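Local structure of cytochrome P450 reductase (Amycolatopsis methanolica 239, 5OGX) at residues Gly254-Ala257 / Glu258-Glu261; Ala226-Ala229 / Leu230-Pro234; Asp62-Ser65 / Ala66-Ala70; Val314-Phe317 / Lys318-Arg321; His242-Gly246 / Ala247-Tyr251. The protein passes electrons from NADH through FAD and a [2Fe-2S] cluster to its partner cytochrome P450, which O-demethylates guaiacol and other lignin-derived aromatics. One frame throughout, in Å; residues are numbered along the deposited sequence. Where two conformers were deposited one is given.

Contact 1: residues Gly254-Ala257 / Glu258-Glu261; sequences GRFA and EIAE
Glu-258 opens the second half of this helical stretch by donating its N-H to the carbonyl of Gly-254, one turn back in helix 253-262. Its CG, anti to its own carbonyl carbon (chi1 -77°), lies 3.6 Å from Gly-254 O, and the extended chain then carries the carboxylate away from the first segment. Ile-259 follows with a bond from its N to Arg-255 O. Its CG1 rests against that same oxygen, and the terminal CD1 continues past it to meet Phe-256 CD1 at 4.2 Å, coming obliquely to the ring, while Arg-255 CG lies 4.3 Å from Ile-259 CD1. The end of the isoleucine thus touches both the arginine at CG and the phenylalanine ring. Ala-260 N takes Phe-256 O at 3.0 Å. Glu-261 N reaches Ala-257 O at 2.9 Å, and that carbonyl also receives a water, which donates as well to Glu-261 OE2; the bent glutamate chain brings the carboxylate back to it. The guanidinium of Arg-255 finds its main mate in Glu-162. Within the beta-alpha-beta unit of strands 238-244 and 266-272, Phe-256 stacks on Phe-268 and touches Leu-219 and Val-223, while Ile-259 touches Leu-230 of helix 219-232 and Phe-266 of strand 266-272.

Contact 2: residues Ala226-Ala229 / Leu230-Pro234; sequences ARTA and LARHP
Thr-228 and Arg-232, one turn apart, lie side by side and point the same way, the methyl of the threonine near the NE end of the arginine chain. Thr-228 CG2 comes within 3.9 Å of Arg-232 NE, set obliquely to the guanidinium. The torsion at Thr-228 (chi1 -57°) sets this methyl anti to the backbone N and puts OG1 beside it, where the hydroxyl is hydrogen-bonded to Gly-224 O. Arg-232 is extended from CG to NE; its CG passes 3.3 Å from Thr-228 O, the same carbonyl that accepts Arg-232 N. The far end of the arginine is held by Asp-205 and the carbonyl of Pro-200. Leu-230 belongs to another flank of the helix: its CG sits 3.3 Å from Ala-226 O, which also takes Leu-230 N, and its side chain packs on Val-238 of strand 238-244. Arg-227 leads away from the second segment to Glu-157 and Ala-152 O. The last of the i to i+4 bonds runs from His-233 N to Ala-229 O at 3.0 Å, although His-233 has itself left helical geometry. This is the C-terminal end of the helix in a right-handed beta-alpha-beta crossover, joining strands 210-215 and 238-244 of the parallel sheet in the NAD-binding domain.

Contact 3: residues Asp62-Ser65 / Ala66-Ala70; sequences DTLS and AEERA. Unlike the reference sequence in segment 66-70: Glu-67 (reference Asp).
Ser-65 turns its OG to the position between backbone N and carbonyl carbon (chi1 78°), while Glu-68 places CG beside its own N (chi1 -70°) and runs extended from there; together these torsions close a capping box at the start of helix 66-70. Ser-65 is the N-cap: its OG accepts Glu-68 N at 2.9 Å, almost straight at 162°. In return Ser-65 N donates to Glu-68 OE2 at 2.9 Å, on the anti lone pair of that oxygen. The other carboxylate oxygen, OE1, is paired with Lys-46, which also binds Thr-63 O. The first turn is secured besides by Arg-69 N to Ser-65 O. Leu-64 and Arg-69 make a second link within the 2Fe-2S domain; nearby, Thr-63 OG1 is hydrogen-bonded to the carbonyl of Gly-40, a residue of the cluster pocket. Leu-64 CD2 lies over one face of the guanidinium, toward its rim, and is 3.6 Å from Arg-69 CG. An alanine at Arg-69 would remove both side-chain donors to Leu-64 O, so that this carbonyl would probably lose its tie to the helix and Leu-64 its flat cover, with Ala-59 O also losing a partner. In the intact grip Leu-64 O lies in the guanidinium plane, Arg-69 NE and NH2 each 2.9 Å from that one oxygen; the NH2 bond lies in the carbonyl plane, whereas NE approaches from above it.

Contact 4: residues Val314-Phe317 / Lys318-Arg321; sequences VKAF and KRRR
Phe-317 O, at the end of helix 307-319, is approached by two backbone N-H groups: Met-322 N, in the outer bond of a Schellman motif, and Arg-320 N, in a weak bond bent to 128°. Arg-321, with positive phi (76°), is the C-prime residue of the motif, and its N gives the inner bond to Lys-318 O at 2.9 Å. Arg-320 N also makes a bond to Ala-316 O at 3.3 Å, so this N-H is shared between an i-4 and a weak i-3 carbonyl at the helix end. Before it, Lys-318 N to Val-314 O and Arg-319 N to Lys-315 O keep regular helical spacing. In one of the two conformers of Arg-319 a guanidinium face lies over Ala-316 CA, toward the rim, a contact that remains uncertain. Val-314 and Phe-317 face the sheet, both touching Ile-327 and Leu-303, and the Phe-317 ring also meets that of Phe-289. Arg-320 points its NH1 to Pro-294 O and lies on Val-290 of helix 285-292. The helix thus covers strands 300-305 and 327-331 of a beta-alpha-beta unit. Val-314 and Lys-318 run side by side in the same direction, methyl packing on methylene groups while the ammonium goes beyond: Val-314 CG1, anti to its backbone N (chi1 165°), meets the extended lysine chain at Lys-318 CE, 3.7 Å away.

Contact 5: residues His242-Gly246 / Ala247-Tyr251; sequences HGVRG and AADLY
Hydrogen bonds between Gly-246 and Asp-249 close the turn that follows strand 238-244 of the parallel NAD-binding sheet, around a short 3-10 segment at 247-249. Gly-246 N donates to Asp-249 OD2 at 2.9 Å, on the anti side of that oxygen, and Asp-249 N returns a 2.9 Å bond to Gly-246 O from above the carbonyl plane. Backbone and carboxylate thus hold the glycine at both its polar atoms.

Charge adds a second layer. Arg-245 NH2 stands 3.6 Å from Asp-249 OD1, but the oxygen lies well out of the guanidinium plane, so only the charges pair, with the two flat groups turned 57° apart. The firmer ionic mate of Asp-249 is Arg-115. With an asparagine in place of Asp-249, the negative charge would be lost, and Arg-245 and Arg-115, whose guanidinium groups lie close together, would probably be left facing each other without a shared counter-charge.

Apolar contacts join strand and turn. Val-244 CB lies against Asp-249 CB, and Val-244 CG2 meets Leu-250 CD2 at 3.6 Å, the two side chains crossing at about a right angle.

The aromatic pair is an offset edge-to-face contact, His-242 directing its edge to the face of Tyr-251 with planes at 84°. Tyr-251 OH is hydrogen-bonded to ND1 of the FAD-binding His-164, and His-242 NE2 is bonded to Gly-216 O. One water joins the pair, lying in the His-242 ring plane 2.9 Å from ND1 and accepting from Tyr-251 N.

How the contacts relate
From the N terminus, contact 3 comes first, capping a short helix in the 2Fe-2S domain; the other four follow in the nucleotide-binding part of the chain. All five are local and in series, so none nests in or crosses another. Contact 2 ends helix 219-232, contact 5 closes the turn after strand 238-244, contact 1 lies on the next helix, 253-262, and contact 4 ends helix 307-319. Contacts 1 and 2 touch where Ile-259 CG2 meets Leu-230 CD1 at 3.6 Å, tying neighbouring helices; contact 5 joins contact 1 where Tyr-251 O meets Phe-256 CE2. Contact 3 stands apart, its centre about 47 Å from that of contact 1.

Contact 1: residues Gly254-Ala257 / Glu258-Glu261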
# COMPACT_ATOMS: atom_id res chain seq x y z
N GLY A 254 -18.54 -4.98 13.07
CA GLY A 254 -18.70 -4.35 14.38
C GLY A 254 -17.71 -3.22 14.60
O GLY A 254 -18.05 -2.19 15.19
N ARG A 255 -16.47 -3.39 14.11
CA ARG A 255 -15.46 -2.34 14.25
C ARG A 255 -15.86 -1.09 13.47
O ARG A 255 -15.74 0.02 13.99
CB ARG A 255 -14.09 -2.84 13.77
CG ARG A 255 -13.13 -1.69 13.46
CD ARG A 255 -11.67 -1.94 13.84
NE ARG A 255 -11.08 -2.93 12.96
CZ ARG A 255 -9.77 -3.09 12.73
NH1 ARG A 255 -8.85 -2.32 13.29
NH2 ARG A 255 -9.39 -4.06 11.91
N PHE A 256 -16.35 -1.26 12.24
CA PHE A 256 -16.75 -0.09 11.47
C PHE A 256 -17.99 0.56 12.07
O PHE A 256 -18.14 1.78 11.99
CB PHE A 256 -16.98 -0.47 10.01
CG PHE A 256 -15.74 -1.00 9.36
CD1 PHE A 256 -14.62 -0.21 9.26
CD2 PHE A 256 -15.69 -2.30 8.89
CE1 PHE A 256 -13.44 -0.71 8.67
CE2 PHE A 256 -14.54 -2.80 8.31
CZ PHE A 256 -13.42 -2.00 8.19
N ALA A 257 -18.89 -0.24 12.67
CA ALA A 257 -20.06 0.33 13.31
C ALA A 257 -19.66 1.21 14.49
O ALA A 257 -20.25 2.28 14.70
CB ALA A 257 -21.01 -0.78 13.76
N GLU A 258 -18.64 0.80 15.24
CA GLU A 258 -18.17 1.63 16.35
C GLU A 258 -17.56 2.93 15.85
O GLU A 258 -17.75 3.99 16.47
CB GLU A 258 -17.15 0.87 17.20
CG GLU A 258 -17.78 -0.15 18.12
CD GLU A 258 -16.91 -0.47 19.33
OE1 GLU A 258 -15.82 0.13 19.45
OE2 GLU A 258 -17.33 -1.31 20.16
N ILE A 259 -16.84 2.88 14.72
CA ILE A 259 -16.30 4.12 14.15
C ILE A 259 -17.43 5.05 13.76
O ILE A 259 -17.42 6.25 14.09
CB ILE A 259 -15.38 3.81 12.94
CG1 ILE A 259 -14.20 2.95 13.40
CG2 ILE A 259 -14.88 5.13 12.33
CD1 ILE A 259 -13.29 2.46 12.26
N ALA A 260 -18.46 4.52 13.10
CA ALA A 260 -19.58 5.35 12.67
C ALA A 260 -20.35 5.94 13.85
O ALA A 260 -20.83 7.07 13.78
CB ALA A 260 -20.53 4.53 11.79
N GLU A 261 -20.47 5.20 14.95
CA GLU A 261 -21.23 5.77 16.06
C GLU A 261 -20.51 6.99 16.64
O GLU A 261 -21.16 7.95 17.06
CB GLU A 261 -21.48 4.71 17.13
CG GLU A 261 -22.54 3.65 16.76
CD GLU A 261 -23.88 4.23 16.28
OE1 GLU A 261 -24.46 5.07 16.98
OE2 GLU A 261 -24.37 3.82 15.21
O HOH W 1 -23.20 2.55 13.42

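Contact 2: residues Ala226-Ala229 / Leu230-Pro234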
# COMPACT_ATOMS: atom_id res chain seq x y z
N ALA A 226 -8.39 5.79 7.24
CA ALA A 226 -9.65 6.38 7.70
C ALA A 226 -9.59 6.72 9.18
O ALA A 226 -10.02 7.81 9.59
CB ALA A 226 -10.81 5.42 7.43
N ARG A 227 -9.07 5.81 10.01
CA ARG A 227 -8.98 6.10 11.43
C ARG A 227 -8.05 7.27 11.70
O ARG A 227 -8.32 8.10 12.57
CB ARG A 227 -8.51 4.86 12.19
CG ARG A 227 -9.54 3.76 12.28
CD ARG A 227 -9.11 2.71 13.29
NE ARG A 227 -8.07 1.82 12.79
CZ ARG A 227 -7.22 1.16 13.58
NH1 ARG A 227 -6.30 0.35 13.05
NH2 ARG A 227 -7.28 1.32 14.89
N THR A 228 -6.94 7.35 10.97
CA THR A 228 -6.02 8.47 11.16
C THR A 228 -6.68 9.79 10.76
O THR A 228 -6.54 10.80 11.46
CB THR A 228 -4.74 8.25 10.34
OG1 THR A 228 -4.15 7.00 10.76
CG2 THR A 228 -3.77 9.40 10.58
N ALA A 229 -7.40 9.79 9.64
CA ALA A 229 -8.02 11.03 9.16
C ALA A 229 -9.08 11.50 10.13
O ALA A 229 -9.24 12.71 10.35
CB ALA A 229 -8.64 10.81 7.78
N LEU A 230 -9.81 10.56 10.72
CA LEU A 230 -10.87 10.92 11.65
C LEU A 230 -10.31 11.39 12.98
O LEU A 230 -10.91 12.25 13.64
CB LEU A 230 -11.81 9.73 11.84
CG LEU A 230 -12.74 9.44 10.65
CD1 LEU A 230 -13.44 8.07 10.81
CD2 LEU A 230 -13.77 10.57 10.46
N ALA A 231 -9.15 10.87 13.40
CA ALA A 231 -8.53 11.38 14.61
C ALA A 231 -8.10 12.84 14.44
O ALA A 231 -8.28 13.66 15.35
CB ALA A 231 -7.33 10.51 15.01
N ARG A 232 -7.57 13.18 13.26
CA ARG A 232 -7.18 14.56 12.96
C ARG A 232 -8.39 15.49 12.89
O ARG A 232 -8.33 16.63 13.36
CB ARG A 232 -6.43 14.62 11.63
CG ARG A 232 -5.14 13.83 11.56
CD ARG A 232 -4.60 13.88 10.14
NE ARG A 232 -3.29 13.25 10.05
CZ ARG A 232 -2.51 13.32 8.98
NH1 ARG A 232 -2.94 13.99 7.91
NH2 ARG A 232 -1.32 12.73 8.99
N HIS A 233 -9.47 15.04 12.25
CA HIS A 233 -10.65 15.87 12.01
C HIS A 233 -11.88 15.02 12.32
O HIS A 233 -12.45 14.39 11.42
CB HIS A 233 -10.69 16.39 10.58
CG HIS A 233 -9.66 17.44 10.29
ND1 HIS A 233 -8.49 17.18 9.61
CD2 HIS A 233 -9.62 18.76 10.60
CE1 HIS A 233 -7.78 18.29 9.50
NE2 HIS A 233 -8.45 19.26 10.10
N PRO A 234 -12.32 15.00 13.57
CA PRO A 234 -13.36 14.03 13.98
C PRO A 234 -14.70 14.19 13.28
O PRO A 234 -15.46 13.23 13.22
CB PRO A 234 -13.49 14.28 15.49
CG PRO A 234 -12.15 14.79 15.89
CD PRO A 234 -11.66 15.62 14.73

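Contact 3: residues Asp62-Ser65 / Ala66-Ala70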
# COMPACT_ATOMS: atom_id res chain seq x y z
N ASP A 62 7.57 -3.25 -19.90
CA ASP A 62 6.39 -2.39 -19.90
C ASP A 62 6.52 -1.28 -18.87
O ASP A 62 5.94 -0.20 -19.04
CB ASP A 62 5.12 -3.20 -19.68
CG ASP A 62 4.86 -3.48 -18.22
OD1 ASP A 62 5.64 -4.24 -17.61
OD2 ASP A 62 3.86 -2.95 -17.68
N THR A 63 7.30 -1.51 -17.81
CA THR A 63 7.56 -0.46 -16.83
C THR A 63 8.73 0.43 -17.22
O THR A 63 8.75 1.61 -16.86
CB THR A 63 7.86 -1.08 -15.45
OG1 THR A 63 7.00 -2.21 -15.23
CG2 THR A 63 7.60 -0.07 -14.38
N LEU A 64 9.70 -0.12 -17.94
CA LEU A 64 10.92 0.62 -18.29
C LEU A 64 11.36 0.15 -19.68
O LEU A 64 12.03 -0.88 -19.80
CB LEU A 64 12.00 0.40 -17.25
CG LEU A 64 13.31 1.16 -17.48
CD1 LEU A 64 13.13 2.62 -17.09
CD2 LEU A 64 14.44 0.51 -16.70
N SER A 65 11.00 0.92 -20.70
CA SER A 65 11.23 0.48 -22.07
C SER A 65 12.71 0.55 -22.44
O SER A 65 13.52 1.20 -21.78
CB SER A 65 10.41 1.35 -23.03
OG SER A 65 11.05 2.60 -23.22
N ALA A 66 13.06 -0.15 -23.53
CA ALA A 66 14.42 -0.04 -24.05
C ALA A 66 14.74 1.40 -24.42
O ALA A 66 15.87 1.86 -24.23
CB ALA A 66 14.60 -0.96 -25.27
N GLU A 67 13.75 2.12 -24.95
CA GLU A 67 13.91 3.54 -25.23
C GLU A 67 14.29 4.30 -23.96
O GLU A 67 15.26 5.07 -23.95
CB GLU A 67 12.61 4.10 -25.82
CG GLU A 67 12.72 5.47 -26.45
CD GLU A 67 11.65 5.71 -27.50
OE1 GLU A 67 11.41 6.88 -27.85
OE2 GLU A 67 11.05 4.72 -27.98
N GLU A 68 13.55 4.08 -22.88
CA GLU A 68 13.80 4.79 -21.63
C GLU A 68 15.17 4.46 -21.05
O GLU A 68 15.85 5.33 -20.51
CB GLU A 68 12.70 4.48 -20.61
CG GLU A 68 11.34 5.06 -20.95
CD GLU A 68 10.27 4.67 -19.94
OE1 GLU A 68 9.65 5.57 -19.34
OE2 GLU A 68 10.05 3.45 -19.75
N ARG A 69 15.58 3.19 -21.13
CA ARG A 69 16.91 2.82 -20.66
C ARG A 69 17.99 3.53 -21.46
O ARG A 69 18.99 4.00 -20.90
CB ARG A 69 17.11 1.31 -20.74
CG ARG A 69 16.15 0.54 -19.87
CD ARG A 69 16.07 -0.92 -20.26
NE ARG A 69 14.83 -1.49 -19.75
CZ ARG A 69 14.75 -2.57 -18.97
NH1 ARG A 69 15.85 -3.21 -18.62
NH2 ARG A 69 13.57 -2.99 -18.56
N ALA A 70 17.79 3.63 -22.78
CA ALA A 70 18.78 4.28 -23.63
C ALA A 70 18.88 5.77 -23.33
O ALA A 70 19.95 6.37 -23.51
CB ALA A 70 18.44 4.06 -25.10
O HOH W 2 7.21 2.78 -19.57

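Contact 4: residues Val314-Phe317 / Lys318-Arg321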
# COMPACT_ATOMS: atom_id res chain seq x y z
N VAL A 314 -9.97 5.07 -10.69
CA VAL A 314 -9.37 6.38 -10.91
C VAL A 314 -10.07 7.10 -12.05
O VAL A 314 -10.41 8.29 -11.97
CB VAL A 314 -7.86 6.26 -11.17
CG1 VAL A 314 -7.32 7.55 -11.76
CG2 VAL A 314 -7.12 5.90 -9.90
N LYS A 315 -10.29 6.40 -13.16
CA LYS A 315 -10.91 7.05 -14.31
C LYS A 315 -12.34 7.47 -13.99
O LYS A 315 -12.79 8.53 -14.43
CB LYS A 315 -10.84 6.14 -15.53
CG LYS A 315 -9.42 6.07 -16.08
CD LYS A 315 -9.22 4.97 -17.10
CE LYS A 315 -7.73 4.68 -17.26
NZ LYS A 315 -7.43 3.72 -18.36
N ALA A 316 -13.07 6.64 -13.24
CA ALA A 316 -14.43 7.00 -12.87
C ALA A 316 -14.46 8.23 -11.97
O ALA A 316 -15.29 9.13 -12.17
CB ALA A 316 -15.12 5.83 -12.19
N PHE A 317 -13.57 8.28 -10.97
CA PHE A 317 -13.44 9.49 -10.16
C PHE A 317 -13.22 10.72 -11.03
O PHE A 317 -13.84 11.77 -10.84
CB PHE A 317 -12.28 9.34 -9.17
CG PHE A 317 -12.54 8.45 -7.98
CD1 PHE A 317 -13.78 7.90 -7.74
CD2 PHE A 317 -11.50 8.19 -7.10
CE1 PHE A 317 -13.99 7.09 -6.62
CE2 PHE A 317 -11.70 7.41 -5.98
CZ PHE A 317 -12.94 6.86 -5.75
N LYS A 318 -12.31 10.61 -12.00
CA LYS A 318 -11.96 11.79 -12.80
C LYS A 318 -13.12 12.22 -13.68
O LYS A 318 -13.33 13.42 -13.89
CB LYS A 318 -10.71 11.51 -13.64
CG LYS A 318 -9.42 11.52 -12.86
CD LYS A 318 -8.25 11.06 -13.75
CE LYS A 318 -6.94 11.04 -12.97
NZ LYS A 318 -5.75 10.89 -13.88
N ARG A 319 -13.89 11.27 -14.19
CA ARG A 319 -15.03 11.62 -15.04
C ARG A 319 -16.09 12.38 -14.26
O ARG A 319 -16.86 13.15 -14.85
CB ARG A 319 -15.63 10.37 -15.67
CG ARG A 319 -14.69 9.69 -16.65
CD ARG A 319 -15.39 8.56 -17.40
NE ARG A 319 -16.46 7.96 -16.62
CZ ARG A 319 -16.37 6.77 -16.02
NH1 ARG A 319 -17.40 6.31 -15.33
NH2 ARG A 319 -15.25 6.06 -16.11
N ARG A 320 -16.16 12.18 -12.95
CA ARG A 320 -17.06 12.93 -12.08
C ARG A 320 -16.37 14.14 -11.47
O ARG A 320 -16.85 14.68 -10.47
CB ARG A 320 -17.64 12.01 -11.00
CG ARG A 320 -18.58 10.93 -11.55
CD ARG A 320 -19.43 11.49 -12.68
NE ARG A 320 -20.50 10.59 -13.11
CZ ARG A 320 -21.73 10.60 -12.61
NH1 ARG A 320 -22.06 11.46 -11.66
NH2 ARG A 320 -22.64 9.74 -13.06
N ARG A 321 -15.23 14.55 -12.04
CA ARG A 321 -14.57 15.82 -11.83
C ARG A 321 -13.84 15.89 -10.50
O ARG A 321 -13.54 16.98 -10.01
CB ARG A 321 -15.56 16.99 -11.99
CG ARG A 321 -16.02 17.11 -13.46
CD ARG A 321 -17.25 18.00 -13.62
NE ARG A 321 -16.89 19.41 -13.54
CZ ARG A 321 -17.27 20.21 -12.55
NH1 ARG A 321 -18.03 19.72 -11.57
NH2 ARG A 321 -16.90 21.49 -12.53

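Contact 5: residues His242-Gly246 / Ala247-Tyr251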
# COMPACT_ATOMS: atom_id res chain seq x y z
N HIS A 242 -16.56 -1.05 0.75
CA HIS A 242 -15.85 -2.33 0.69
C HIS A 242 -16.46 -3.18 -0.42
O HIS A 242 -17.59 -3.66 -0.28
CB HIS A 242 -15.92 -3.04 2.04
CG HIS A 242 -15.02 -4.23 2.14
ND1 HIS A 242 -15.20 -5.24 3.06
CD2 HIS A 242 -13.91 -4.57 1.42
CE1 HIS A 242 -14.25 -6.15 2.91
NE2 HIS A 242 -13.45 -5.76 1.93
N GLY A 243 -15.72 -3.37 -1.51
CA GLY A 243 -16.26 -4.12 -2.63
C GLY A 243 -15.87 -5.58 -2.55
O GLY A 243 -14.68 -5.91 -2.60
N VAL A 244 -16.86 -6.47 -2.43
CA VAL A 244 -16.62 -7.90 -2.30
C VAL A 244 -17.62 -8.64 -3.17
O VAL A 244 -18.57 -8.07 -3.71
CB VAL A 244 -16.74 -8.38 -0.84
CG1 VAL A 244 -15.67 -7.75 0.05
CG2 VAL A 244 -18.11 -8.07 -0.31
N ARG A 245 -17.40 -9.95 -3.30
CA ARG A 245 -18.31 -10.76 -4.10
C ARG A 245 -19.64 -10.98 -3.39
O ARG A 245 -20.70 -10.93 -4.02
CB ARG A 245 -17.65 -12.10 -4.42
CG ARG A 245 -16.68 -12.03 -5.59
CD ARG A 245 -16.04 -13.39 -5.87
NE ARG A 245 -15.37 -13.92 -4.68
CZ ARG A 245 -15.73 -15.04 -4.05
NH1 ARG A 245 -16.75 -15.76 -4.50
NH2 ARG A 245 -15.06 -15.44 -2.98
N GLY A 246 -19.61 -11.25 -2.08
CA GLY A 246 -20.82 -11.57 -1.35
C GLY A 246 -20.65 -11.28 0.12
O GLY A 246 -19.56 -10.96 0.59
N ALA A 247 -21.76 -11.44 0.87
CA ALA A 247 -21.73 -11.12 2.29
C ALA A 247 -20.72 -11.98 3.04
O ALA A 247 -20.16 -11.54 4.05
CB ALA A 247 -23.12 -11.27 2.90
N ALA A 248 -20.46 -13.19 2.54
CA ALA A 248 -19.52 -14.08 3.21
C ALA A 248 -18.10 -13.51 3.23
O ALA A 248 -17.28 -13.96 4.04
CB ALA A 248 -19.52 -15.45 2.53
N ASP A 249 -17.81 -12.54 2.36
CA ASP A 249 -16.50 -11.90 2.28
C ASP A 249 -16.34 -10.74 3.25
O ASP A 249 -15.23 -10.20 3.37
CB ASP A 249 -16.25 -11.39 0.86
CG ASP A 249 -16.32 -12.49 -0.18
OD1 ASP A 249 -15.64 -13.51 -0.01
OD2 ASP A 249 -17.04 -12.31 -1.18
N LEU A 250 -17.40 -10.31 3.92
CA LEU A 250 -17.33 -9.11 4.74
C LEU A 250 -16.74 -9.44 6.10
O LEU A 250 -16.88 -10.57 6.60
CB LEU A 250 -18.71 -8.47 4.90
CG LEU A 250 -19.43 -8.04 3.62
CD1 LEU A 250 -20.89 -7.73 3.89
CD2 LEU A 250 -18.70 -6.82 3.02
N TYR A 251 -16.08 -8.46 6.71
CA TYR A 251 -15.50 -8.67 8.02
C TYR A 251 -15.40 -7.36 8.78
O TYR A 251 -15.54 -6.27 8.22
CB TYR A 251 -14.11 -9.35 7.93
CG TYR A 251 -13.05 -8.60 7.16
CD1 TYR A 251 -12.89 -8.81 5.79
CD2 TYR A 251 -12.18 -7.72 7.80
CE1 TYR A 251 -11.91 -8.15 5.07
CE2 TYR A 251 -11.18 -7.05 7.08
CZ TYR A 251 -11.07 -7.27 5.72
OH TYR A 251 -10.09 -6.62 5.00
O HOH W 3 -16.42 -5.85 5.60